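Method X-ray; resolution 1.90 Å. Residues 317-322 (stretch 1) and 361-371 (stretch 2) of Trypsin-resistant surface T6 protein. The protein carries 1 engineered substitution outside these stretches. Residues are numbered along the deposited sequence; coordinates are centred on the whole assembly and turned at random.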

ATOM      1  N   TYR A 317      10.037  10.477   5.838  1.00 17.12           N
ATOM      2  CA  TYR A 317      11.173  10.620   6.765  1.00 17.72           C
ATOM      3  C   TYR A 317      11.035  11.836   7.690  1.00 18.00           C
ATOM      4  O   TYR A 317      10.386  12.827   7.349  1.00 18.14           O
ATOM      5  CB  TYR A 317      12.456  10.721   5.958  1.00 18.38           C
ATOM      6  CG  TYR A 317      12.744   9.469   5.171  1.00 18.98           C
ATOM      7  CD1 TYR A 317      13.332   8.358   5.780  1.00 19.19           C
ATOM      8  CD2 TYR A 317      12.392   9.364   3.830  1.00 19.71           C
ATOM      9  CE1 TYR A 317      13.584   7.200   5.070  1.00 18.76           C
ATOM     10  CE2 TYR A 317      12.651   8.201   3.116  1.00 19.78           C
ATOM     11  CZ  TYR A 317      13.247   7.131   3.747  1.00 19.13           C
ATOM     12  OH  TYR A 317      13.492   5.975   3.049  1.00 20.35           O
ATOM     13  N   THR A 318      11.639  11.746   8.874  1.00 18.00           N
ATOM     14  CA  THR A 318      11.779  12.908   9.752  1.00 17.79           C
ATOM     15  C   THR A 318      13.197  12.917  10.301  1.00 17.27           C
ATOM     16  O   THR A 318      13.863  11.873  10.341  1.00 16.72           O
ATOM     17  CB  THR A 318      10.805  12.881  10.958  1.00 18.75           C
ATOM     18  OG1 THR A 318      11.229  11.890  11.909  1.00 19.89           O
ATOM     19  CG2 THR A 318       9.408  12.544  10.540  1.00 19.27           C
ATOM     20  N   TYR A 319      13.623  14.094  10.758  1.00 16.69           N
ATOM     21  CA  TYR A 319      14.912  14.274  11.412  1.00 16.49           C
ATOM     22  C   TYR A 319      14.700  14.973  12.746  1.00 16.86           C
ATOM     23  O   TYR A 319      13.609  15.473  13.044  1.00 15.05           O
ATOM     24  CB  TYR A 319      15.826  15.154  10.549  1.00 17.20           C
ATOM     25  CG  TYR A 319      15.867  14.727   9.090  1.00 17.52           C
ATOM     26  CD1 TYR A 319      16.435  13.510   8.721  1.00 17.40           C
ATOM     27  CD2 TYR A 319      15.302  15.523   8.096  1.00 17.97           C
ATOM     28  CE1 TYR A 319      16.460  13.099   7.398  1.00 18.23           C
ATOM     29  CE2 TYR A 319      15.327  15.124   6.761  1.00 19.19           C
ATOM     30  CZ  TYR A 319      15.902  13.909   6.416  1.00 18.37           C
ATOM     31  OH  TYR A 319      15.915  13.503   5.087  1.00 20.09           O
ATOM     32  N   GLN A 320      15.765  15.039  13.534  1.00 16.91           N
ATOM     33  CA  GLN A 320      15.719  15.779  14.778  1.00 17.26           C
ATOM     34  C   GLN A 320      16.955  16.636  14.915  1.00 16.67           C
ATOM     35  O   GLN A 320      18.026  16.285  14.413  1.00 15.71           O
ATOM     36  CB  GLN A 320      15.526  14.846  15.965  1.00 18.31           C
ATOM     37  CG  GLN A 320      16.579  13.769  16.114  1.00 20.21           C
ATOM     38  CD  GLN A 320      16.191  12.710  17.129  1.00 21.11           C
ATOM     39  OE1 GLN A 320      15.018  12.558  17.484  1.00 22.79           O
ATOM     40  NE2 GLN A 320      17.174  11.959  17.586  1.00 21.67           N
ATOM     41  N   ILE A 321      16.774  17.783  15.553  1.00 15.78           N
ATOM     42  CA  ILE A 321      17.840  18.743  15.749  1.00 17.21           C
ATOM     43  C   ILE A 321      18.414  18.594  17.154  1.00 17.06           C
ATOM     44  O   ILE A 321      17.675  18.510  18.123  1.00 17.93           O
ATOM     45  CB  ILE A 321      17.339  20.181  15.540  1.00 17.61           C
ATOM     46  CG1 ILE A 321      16.748  20.323  14.132  1.00 18.36           C
ATOM     47  CG2 ILE A 321      18.476  21.187  15.733  1.00 18.52           C
ATOM     48  CD1 ILE A 321      16.086  21.646  13.880  1.00 18.62           C
ATOM     49  N   ALA A 322      19.741  18.611  17.233  1.00 17.07           N
ATOM     50  CA  ALA A 322      20.466  18.478  18.487  1.00 17.49           C
ATOM     51  C   ALA A 322      21.575  19.523  18.536  1.00 16.84           C
ATOM     52  O   ALA A 322      22.072  19.970  17.501  1.00 16.02           O
ATOM     53  CB  ALA A 322      21.049  17.073  18.612  1.00 17.42           C
ATOM     54  N   ILE A 361      17.694  17.716  22.341  1.00 18.01           N
ATOM     55  CA  ILE A 361      17.187  17.230  21.062  1.00 18.54           C
ATOM     56  C   ILE A 361      15.740  17.672  20.848  1.00 17.47           C
ATOM     57  O   ILE A 361      14.931  17.658  21.774  1.00 17.56           O
ATOM     58  CB  ILE A 361      17.263  15.688  20.947  1.00 20.71           C
ATOM     59  CG1 ILE A 361      18.713  15.215  21.041  1.00 22.08           C
ATOM     60  CG2 ILE A 361      16.680  15.213  19.625  1.00 20.52           C
ATOM     61  CD1 ILE A 361      18.841  13.709  21.100  1.00 23.65           C
ATOM     62  N   SER A 362      15.428  18.048  19.616  1.00 16.64           N
ATOM     63  CA  SER A 362      14.092  18.513  19.259  1.00 16.16           C
ATOM     64  C   SER A 362      13.162  17.346  18.944  1.00 15.63           C
ATOM     65  O   SER A 362      13.611  16.218  18.738  1.00 16.08           O
ATOM     66  CB  SER A 362      14.170  19.406  18.038  1.00 16.44           C
ATOM     67  OG  SER A 362      14.299  18.655  16.837  1.00 16.16           O
ATOM     68  N   THR A 363      11.873  17.643  18.875  1.00 14.74           N
ATOM     69  CA  THR A 363      10.896  16.753  18.260  1.00 15.01           C
ATOM     70  C   THR A 363      11.130  16.679  16.739  1.00 14.88           C
ATOM     71  O   THR A 363      11.994  17.383  16.193  1.00 15.10           O
ATOM     72  CB  THR A 363       9.468  17.258  18.524  1.00 15.30           C
ATOM     73  OG1 THR A 363       9.394  18.649  18.205  1.00 15.81           O
ATOM     74  CG2 THR A 363       9.075  17.031  19.973  1.00 15.43           C
ATOM     75  N   GLN A 364      10.335  15.870  16.047  1.00 14.61           N
ATOM     76  CA  GLN A 364      10.615  15.514  14.646  1.00 14.54           C
ATOM     77  C   GLN A 364      10.312  16.630  13.650  1.00 14.77           C
ATOM     78  O   GLN A 364       9.230  17.219  13.660  1.00 14.82           O
ATOM     79  CB  GLN A 364       9.826  14.267  14.238  1.00 14.24           C
ATOM     80  CG  GLN A 364      10.067  13.012  15.058  1.00 14.39           C
ATOM     81  CD  GLN A 364       9.143  12.886  16.256  1.00 14.66           C
ATOM     82  OE1 GLN A 364       8.705  13.882  16.811  1.00 14.40           O
ATOM     83  NE2 GLN A 364       8.857  11.659  16.667  1.00 15.27           N
ATOM     84  N   VAL A 365      11.268  16.881  12.764  1.00 15.07           N
ATOM     85  CA  VAL A 365      11.202  17.961  11.808  1.00 15.94           C
ATOM     86  C   VAL A 365      11.461  17.501  10.375  1.00 16.07           C
ATOM     87  O   VAL A 365      12.181  16.541  10.140  1.00 15.83           O
ATOM     88  CB  VAL A 365      12.203  19.087  12.172  1.00 16.07           C
ATOM     89  CG1 VAL A 365      11.920  19.604  13.572  1.00 16.44           C
ATOM     90  CG2 VAL A 365      13.663  18.634  12.062  1.00 16.76           C
ATOM     91  N   SER A 366      10.901  18.233   9.418  1.00 16.85           N
ATOM     92  CA  SER A 366      11.128  17.947   8.003  1.00 17.62           C
ATOM     93  C   SER A 366      12.446  18.574   7.570  1.00 18.85           C
ATOM     94  O   SER A 366      13.016  19.386   8.294  1.00 20.42           O
ATOM     95  CB  SER A 366      10.009  18.541   7.177  1.00 17.72           C
ATOM     96  OG  SER A 366      10.082  19.966   7.183  1.00 18.15           O
ATOM     97  N   SER A 367      12.906  18.243   6.369  1.00 19.40           N
ATOM     98  CA  SER A 367      14.072  18.912   5.815  1.00 19.23           C
ATOM     99  C   SER A 367      13.791  20.400   5.778  1.00 19.74           C
ATOM    100  O   SER A 367      12.645  20.818   5.529  1.00 20.64           O
ATOM    101  CB  SER A 367      14.387  18.387   4.421  1.00 19.06           C
ATOM    102  OG  SER A 367      13.337  18.671   3.508  1.00 19.31           O
ATOM    103  N   GLY A 368      14.805  21.213   6.065  1.00 18.95           N
ATOM    104  CA  GLY A 368      14.630  22.658   6.061  1.00 19.40           C
ATOM    105  C   GLY A 368      15.609  23.394   6.944  1.00 19.76           C
ATOM    106  O   GLY A 368      16.528  22.798   7.510  1.00 21.17           O
ATOM    107  N   LYS A 369      15.415  24.704   7.052  1.00 20.62           N
ATOM    108  CA  LYS A 369      16.266  25.571   7.877  1.00 20.76           C
ATOM    109  C   LYS A 369      15.537  25.888   9.178  1.00 21.00           C
ATOM    110  O   LYS A 369      14.326  26.201   9.157  1.00 20.12           O
ATOM    111  CB  LYS A 369      16.572  26.893   7.155  1.00 21.32           C
ATOM    112  CG  LYS A 369      17.175  26.752   5.755  1.00 21.85           C
ATOM    113  N   TYR A 370      16.266  25.835  10.295  1.00 19.88           N
ATOM    114  CA  TYR A 370      15.695  26.096  11.614  1.00 20.47           C
ATOM    115  C   TYR A 370      16.560  27.048  12.417  1.00 21.29           C
ATOM    116  O   TYR A 370      17.693  27.343  12.039  1.00 22.13           O
ATOM    117  CB  TYR A 370      15.480  24.784  12.380  1.00 20.22           C
ATOM    118  CG  TYR A 370      14.545  23.880  11.637  1.00 19.27           C
ATOM    119  CD1 TYR A 370      15.016  23.051  10.617  1.00 18.43           C
ATOM    120  CD2 TYR A 370      13.176  23.895  11.897  1.00 18.91           C
ATOM    121  CE1 TYR A 370      14.158  22.244   9.899  1.00 18.39           C
ATOM    122  CE2 TYR A 370      12.310  23.082  11.192  1.00 18.17           C
ATOM    123  CZ  TYR A 370      12.802  22.266  10.191  1.00 18.28           C
ATOM    124  OH  TYR A 370      11.943  21.468   9.481  1.00 18.31           O
ATOM    125  N   LYS A 371      15.993  27.549  13.507  1.00 21.64           N
ATOM    126  CA  LYS A 371      16.649  28.519  14.354  1.00 22.73           C
ATOM    127  C   LYS A 371      16.572  28.080  15.806  1.00 21.54           C
ATOM    128  O   LYS A 371      15.535  27.597  16.276  1.00 20.64           O
ATOM    129  CB  LYS A 371      16.008  29.896  14.163  1.00 25.13           C
ATOM    130  CG  LYS A 371      16.276  30.465  12.774  1.00 28.03           C
ATOM    131  CD  LYS A 371      15.740  31.876  12.599  1.00 30.61           C
ATOM    132  CE  LYS A 371      14.264  31.874  12.279  1.00 32.83           C
ATOM    133  NZ  LYS A 371      13.843  33.154  11.642  1.00 34.24           N
TER
HETATM  134  O   HOH W   1      12.556  13.829  17.901  1.00 21.70           O

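The two stretches run antiparallel, but they do not form one continuous ladder. Y319 and V365 make a single hydrogen-bonded bridge, with their CA atoms 5.2 Å apart; A322 and I361 make a non-hydrogen-bonded pair. Between these two points the register shifts by one residue, because stretch 2 spends one more residue than stretch 1 on the same span.

At the Y319 bridge the backbone pairing is complete. Y319 N donates to V365 O at 2.9 Å, and V365 N returns the bond to Y319 O at 2.7 Å, both close to linear. Y319 O also receives a CA-H...O contact from Q364 CA at 3.4 Å, so one carbonyl is approached by the amide of one residue and the alpha carbon of the residue before it. The pattern recurs two residues on: S362 N donates to I321 O at 2.7 Å, and I361 CA lies 3.2 Å from that same oxygen, I321 O.

What differs at the second site is the return bond. A regular ladder would offer a backbone carbonyl to I321 N; here the acceptor is a side chain, with I321 N donating to S362 OG at 2.9 Å and an angle of 168°. The CB of S362 points toward stretch 1, and its p rotamer puts the hydroxyl within reach of that amide. The same oxygen then donates onward within its own stretch, S362 OG to T363 O at 2.7 Å. One serine thus accepts from one stretch and donates to the other, satisfying the amide where the shifted register leaves no regular partner. The rule is economical: a short polar side chain can stand in for a backbone carbonyl at an irregularity.

A water closes the neighbouring edge. It donates to Q320 OE1 at 2.8 Å and to S362 O at 2.7 Å, linking the glutamine side chain to the opposing backbone. The rest of the Q320 side chain also packs, with Q320 CD 3.6 Å from I361 CG2.

The apolar part of the contact centres on I321, which has more of its surface covered by the other stretch than any other residue here. Its CB bond points sideways, yet the extended m, t rotamer carries the end of the chain nearer: I321 CD1 comes to 3.5 Å from Y370 CG, while I321 CG1 sits 4.1 Å from V365 CG2. Y370 is itself anchored, its OH donating to S366 O at 2.6 Å within stretch 2, which ties the ring in the strand back to the loop before it.

Further along, A322 CB meets I361 CG1 at 3.8 Å, both side chains on the same face of the sheet. At the other end the Y319 ring presents its edge to the backbone of S366 and S367, with Y319 CE2 4.0 Å from S367 N, so the aromatic ring extends the contact beyond the bridge its own backbone makes.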